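Local coordinates for protein YghZ aldo-keto reductase (Escherichia coli, PDB 3N6Q) that probably reduces aldehydes or ketones to alcohols with a nicotinamide cofactor, as a TIM-barrel member of the aldo-keto reductase family, at residues Ile48-Phe53 against Arg82-Ala87. Numbering follows the deposited sequence.
With MG (magnesium ion), chain J.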
ATOM      1  N   ILE B  48     -14.184  24.473 -26.421  1.00 17.86           N
ATOM      2  CA  ILE B  48     -13.000  24.879 -25.656  1.00 17.64           C
ATOM      3  C   ILE B  48     -11.996  23.747 -25.419  1.00 16.52           C
ATOM      4  O   ILE B  48     -10.779  23.917 -25.690  1.00 19.29           O
ATOM      5  CB  ILE B  48     -13.328  25.663 -24.356  1.00 17.31           C
ATOM      6  CG1 ILE B  48     -14.220  26.912 -24.628  1.00 18.32           C
ATOM      7  CG2 ILE B  48     -11.981  25.993 -23.624  1.00 15.15           C
ATOM      8  CD1 ILE B  48     -15.043  27.438 -23.438  1.00 18.16           C
ATOM      9  N   LEU B  49     -12.419  22.587 -24.874  1.00 14.75           N
ATOM     10  CA  LEU B  49     -11.452  21.505 -24.630  1.00 16.78           C
ATOM     11  C   LEU B  49     -10.821  21.002 -25.892  1.00 16.33           C
ATOM     12  O   LEU B  49      -9.616  20.582 -25.914  1.00 15.78           O
ATOM     13  CB  LEU B  49     -12.099  20.308 -23.870  1.00 15.83           C
ATOM     14  CG  LEU B  49     -12.708  20.710 -22.506  1.00 18.85           C
ATOM     15  CD1 LEU B  49     -13.320  19.462 -21.794  1.00 16.74           C
ATOM     16  CD2 LEU B  49     -11.614  21.266 -21.563  1.00 22.30           C
ATOM     17  N   ARG B  50     -11.655  20.857 -26.927  1.00 16.63           N
ATOM     18  CA  ARG B  50     -11.128  20.285 -28.157  1.00 18.33           C
ATOM     19  C   ARG B  50     -10.095  21.216 -28.785  1.00 15.50           C
ATOM     20  O   ARG B  50      -9.088  20.769 -29.283  1.00 17.28           O
ATOM     21  CB  ARG B  50     -12.247  20.076 -29.192  1.00 18.34           C
ATOM     22  CG  ARG B  50     -13.165  18.895 -28.825  1.00 21.46           C
ATOM     23  CD  ARG B  50     -14.187  18.718 -29.968  1.00 24.35           C
ATOM     24  NE  ARG B  50     -15.005  17.507 -29.802  1.00 23.78           N
ATOM     25  CZ  ARG B  50     -15.820  17.029 -30.748  1.00 29.27           C
ATOM     26  NH1 ARG B  50     -15.938  17.676 -31.913  1.00 28.44           N
ATOM     27  NH2 ARG B  50     -16.559  15.936 -30.512  1.00 23.33           N
ATOM     28  N   LYS B  51     -10.409  22.489 -28.775  1.00 15.83           N
ATOM     29  CA  LYS B  51      -9.471  23.480 -29.296  1.00 16.89           C
ATOM     30  C   LYS B  51      -8.188  23.496 -28.478  1.00 18.24           C
ATOM     31  O   LYS B  51      -7.068  23.442 -29.068  1.00 14.98           O
ATOM     32  CB  LYS B  51     -10.121  24.872 -29.354  1.00 17.09           C
ATOM     33  CG  LYS B  51      -9.154  26.037 -29.771  1.00 17.06           C
ATOM     34  CD  LYS B  51      -8.649  25.796 -31.221  1.00 26.44           C
ATOM     35  CE  LYS B  51      -9.800  25.922 -32.207  1.00 31.91           C
ATOM     36  NZ  LYS B  51      -9.346  25.945 -33.638  1.00 37.42           N
ATOM     37  N   ALA B  52      -8.324  23.514 -27.133  1.00 16.12           N
ATOM     38  CA  ALA B  52      -7.141  23.449 -26.273  1.00 15.59           C
ATOM     39  C   ALA B  52      -6.213  22.317 -26.670  1.00 15.17           C
ATOM     40  O   ALA B  52      -5.010  22.521 -26.924  1.00 16.21           O
ATOM     41  CB  ALA B  52      -7.551  23.316 -24.784  1.00 13.31           C
ATOM     42  N   PHE B  53      -6.760  21.108 -26.758  1.00 15.53           N
ATOM     43  CA  PHE B  53      -5.941  19.933 -27.035  1.00 14.44           C
ATOM     44  C   PHE B  53      -5.366  19.957 -28.467  1.00 15.46           C
ATOM     45  O   PHE B  53      -4.220  19.553 -28.670  1.00 16.57           O
ATOM     46  CB  PHE B  53      -6.754  18.663 -26.801  1.00 14.56           C
ATOM     47  CG  PHE B  53      -5.944  17.397 -26.822  1.00 15.40           C
ATOM     48  CD1 PHE B  53      -4.860  17.227 -25.952  1.00 14.09           C
ATOM     49  CD2 PHE B  53      -6.253  16.379 -27.730  1.00 14.25           C
ATOM     50  CE1 PHE B  53      -4.097  16.034 -25.947  1.00 15.86           C
ATOM     51  CE2 PHE B  53      -5.504  15.129 -27.709  1.00 14.48           C
ATOM     52  CZ  PHE B  53      -4.443  14.967 -26.832  1.00 17.84           C
ATOM     53  N   ARG B  82     -14.985  11.332 -21.202  1.00 21.96           N
ATOM     54  CA  ARG B  82     -15.540  10.058 -21.660  0.50 23.03           C
ATOM     55  C   ARG B  82     -16.008  10.152 -23.107  1.00 22.50           C
ATOM     56  O   ARG B  82     -15.822   9.211 -23.876  1.00 26.06           O
ATOM     57  CB  ARG B  82     -16.677   9.555 -20.741  0.50 21.46           C
ATOM     58  CG  ARG B  82     -16.164   8.960 -19.438  0.50 22.26           C
ATOM     59  CD  ARG B  82     -17.294   8.480 -18.477  0.50 27.02           C
ATOM     60  NE  ARG B  82     -18.337   9.482 -18.255  0.50 28.19           N
ATOM     61  CZ  ARG B  82     -18.446  10.218 -17.152  0.50 25.91           C
ATOM     62  NH1 ARG B  82     -17.606  10.067 -16.144  0.50 27.83           N
ATOM     63  NH2 ARG B  82     -19.419  11.085 -17.048  0.50 17.88           N
ATOM     64  N   GLU B  83     -16.633  11.263 -23.490  1.00 24.05           N
ATOM     65  CA  GLU B  83     -17.202  11.392 -24.844  1.00 22.93           C
ATOM     66  C   GLU B  83     -16.110  11.591 -25.907  1.00 25.70           C
ATOM     67  O   GLU B  83     -16.101  10.895 -26.945  1.00 23.46           O
ATOM     68  CB  GLU B  83     -18.243  12.520 -24.945  1.00 23.84           C
ATOM     69  CG  GLU B  83     -19.668  12.158 -24.391  1.00 24.11           C
ATOM     70  CD  GLU B  83     -20.724  13.200 -24.708  1.00 35.58           C
ATOM     71  OE1 GLU B  83     -20.366  14.196 -25.360  1.00 30.62           O
ATOM     72  OE2 GLU B  83     -21.956  12.989 -24.406  1.00 32.38           O
ATOM     73  N   ASP B  84     -15.124  12.456 -25.610  1.00 21.67           N
ATOM     74  CA  ASP B  84     -14.184  12.919 -26.649  1.00 20.94           C
ATOM     75  C   ASP B  84     -12.727  12.521 -26.412  1.00 21.12           C
ATOM     76  O   ASP B  84     -11.901  12.621 -27.339  1.00 20.27           O
ATOM     77  CB  ASP B  84     -14.257  14.436 -26.758  1.00 19.27           C
ATOM     78  CG  ASP B  84     -15.532  14.929 -27.433  1.00 27.29           C
ATOM     79  OD1 ASP B  84     -16.237  14.139 -28.116  1.00 28.56           O
ATOM     80  OD2 ASP B  84     -15.780  16.147 -27.339  1.00 23.16           O
ATOM     81  N   PHE B  85     -12.376  12.169 -25.169  1.00 19.00           N
ATOM     82  CA  PHE B  85     -10.978  11.968 -24.838  1.00 20.34           C
ATOM     83  C   PHE B  85     -10.681  10.576 -24.297  1.00 21.90           C
ATOM     84  O   PHE B  85      -9.646  10.384 -23.740  1.00 21.88           O
ATOM     85  CB  PHE B  85     -10.470  13.046 -23.844  1.00 21.02           C
ATOM     86  CG  PHE B  85     -10.444  14.436 -24.405  1.00 20.09           C
ATOM     87  CD1 PHE B  85      -9.233  14.988 -24.830  1.00 23.31           C
ATOM     88  CD2 PHE B  85     -11.568  15.245 -24.352  1.00 19.27           C
ATOM     89  CE1 PHE B  85      -9.188  16.287 -25.300  1.00 22.98           C
ATOM     90  CE2 PHE B  85     -11.550  16.548 -24.800  1.00 22.52           C
ATOM     91  CZ  PHE B  85     -10.352  17.065 -25.321  1.00 21.47           C
ATOM     92  N   ALA B  86     -11.535   9.592 -24.564  1.00 23.28           N
ATOM     93  CA  ALA B  86     -11.275   8.216 -24.113  1.00 25.67           C
ATOM     94  C   ALA B  86      -9.980   7.624 -24.621  1.00 26.23           C
ATOM     95  O   ALA B  86      -9.353   6.823 -23.931  1.00 30.91           O
ATOM     96  CB  ALA B  86     -12.460   7.287 -24.461  1.00 27.25           C
ATOM     97  N   ALA B  87      -9.538   7.990 -25.806  1.00 23.44           N
ATOM     98  CA  ALA B  87      -8.286   7.448 -26.265  1.00 23.21           C
ATOM     99  C   ALA B  87      -7.097   8.332 -25.859  1.00 21.64           C
ATOM    100  O   ALA B  87      -5.959   8.007 -26.199  1.00 20.73           O
ATOM    101  CB  ALA B  87      -8.306   7.256 -27.778  1.00 24.30           C
TER
HETATM  102 MG    MG J 401     -23.437  13.870 -25.025  1.00 12.55          MG
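Arg-50 reaches from helix 42-54 to Asp-84 of helix 72-84, and the ring of the next residue, Phe-85, pushes between Leu-49 and Phe-53. Followed outward, the Arg-50 chain leaves CB with CG anti to the carbonyl carbon (chi1 -73°) and runs extended to NE. CG and CD of Arg-50 pass Asp-84 OD2 at 4.1 and 4.0 Å. Arg-50 NE then donates to Asp-84 OD2 over 2.9 Å, while its NH2 donates to Asp-84 OD1 at 3.0 Å along a nearly straight N-H path (165°). The salt bridge is thus side-on, one oxygen to each nitrogen. Both oxygens lie near the guanidinium plane, but the nitrogens stand above the carboxylate plane, the two groups being turned 54° apart. Arg-46, one turn earlier, adds a second salt bridge to OD2, so two arginines of one helix share this carboxylate, which probably stabilises its negative charge. Trp-3 makes a cation-pi contact with Arg-50. Beside the salt bridge, Phe-85 CE2 lies 3.9 Å from Leu-49 CB, and Phe-85 CZ approaches Leu-49 O edge-on at 3.6 Å. On the other rim, Phe-85 CE1 comes 3.7 Å from Phe-53 CB, and the rings form an offset edge-to-face pair, the Phe-85 edge toward the Phe-53 face with centroids 5.6 Å apart. Glu-83 turns to a magnesium ion, bound through OE2. The contact joins two successive outer helices of the TIM barrel, linked through strand 59-61; Leu-49 also packs on Phe-60 of that strand, and helix 305-312 flanks helix 42-54 through Ile-48, Lys-51 and Ala-52.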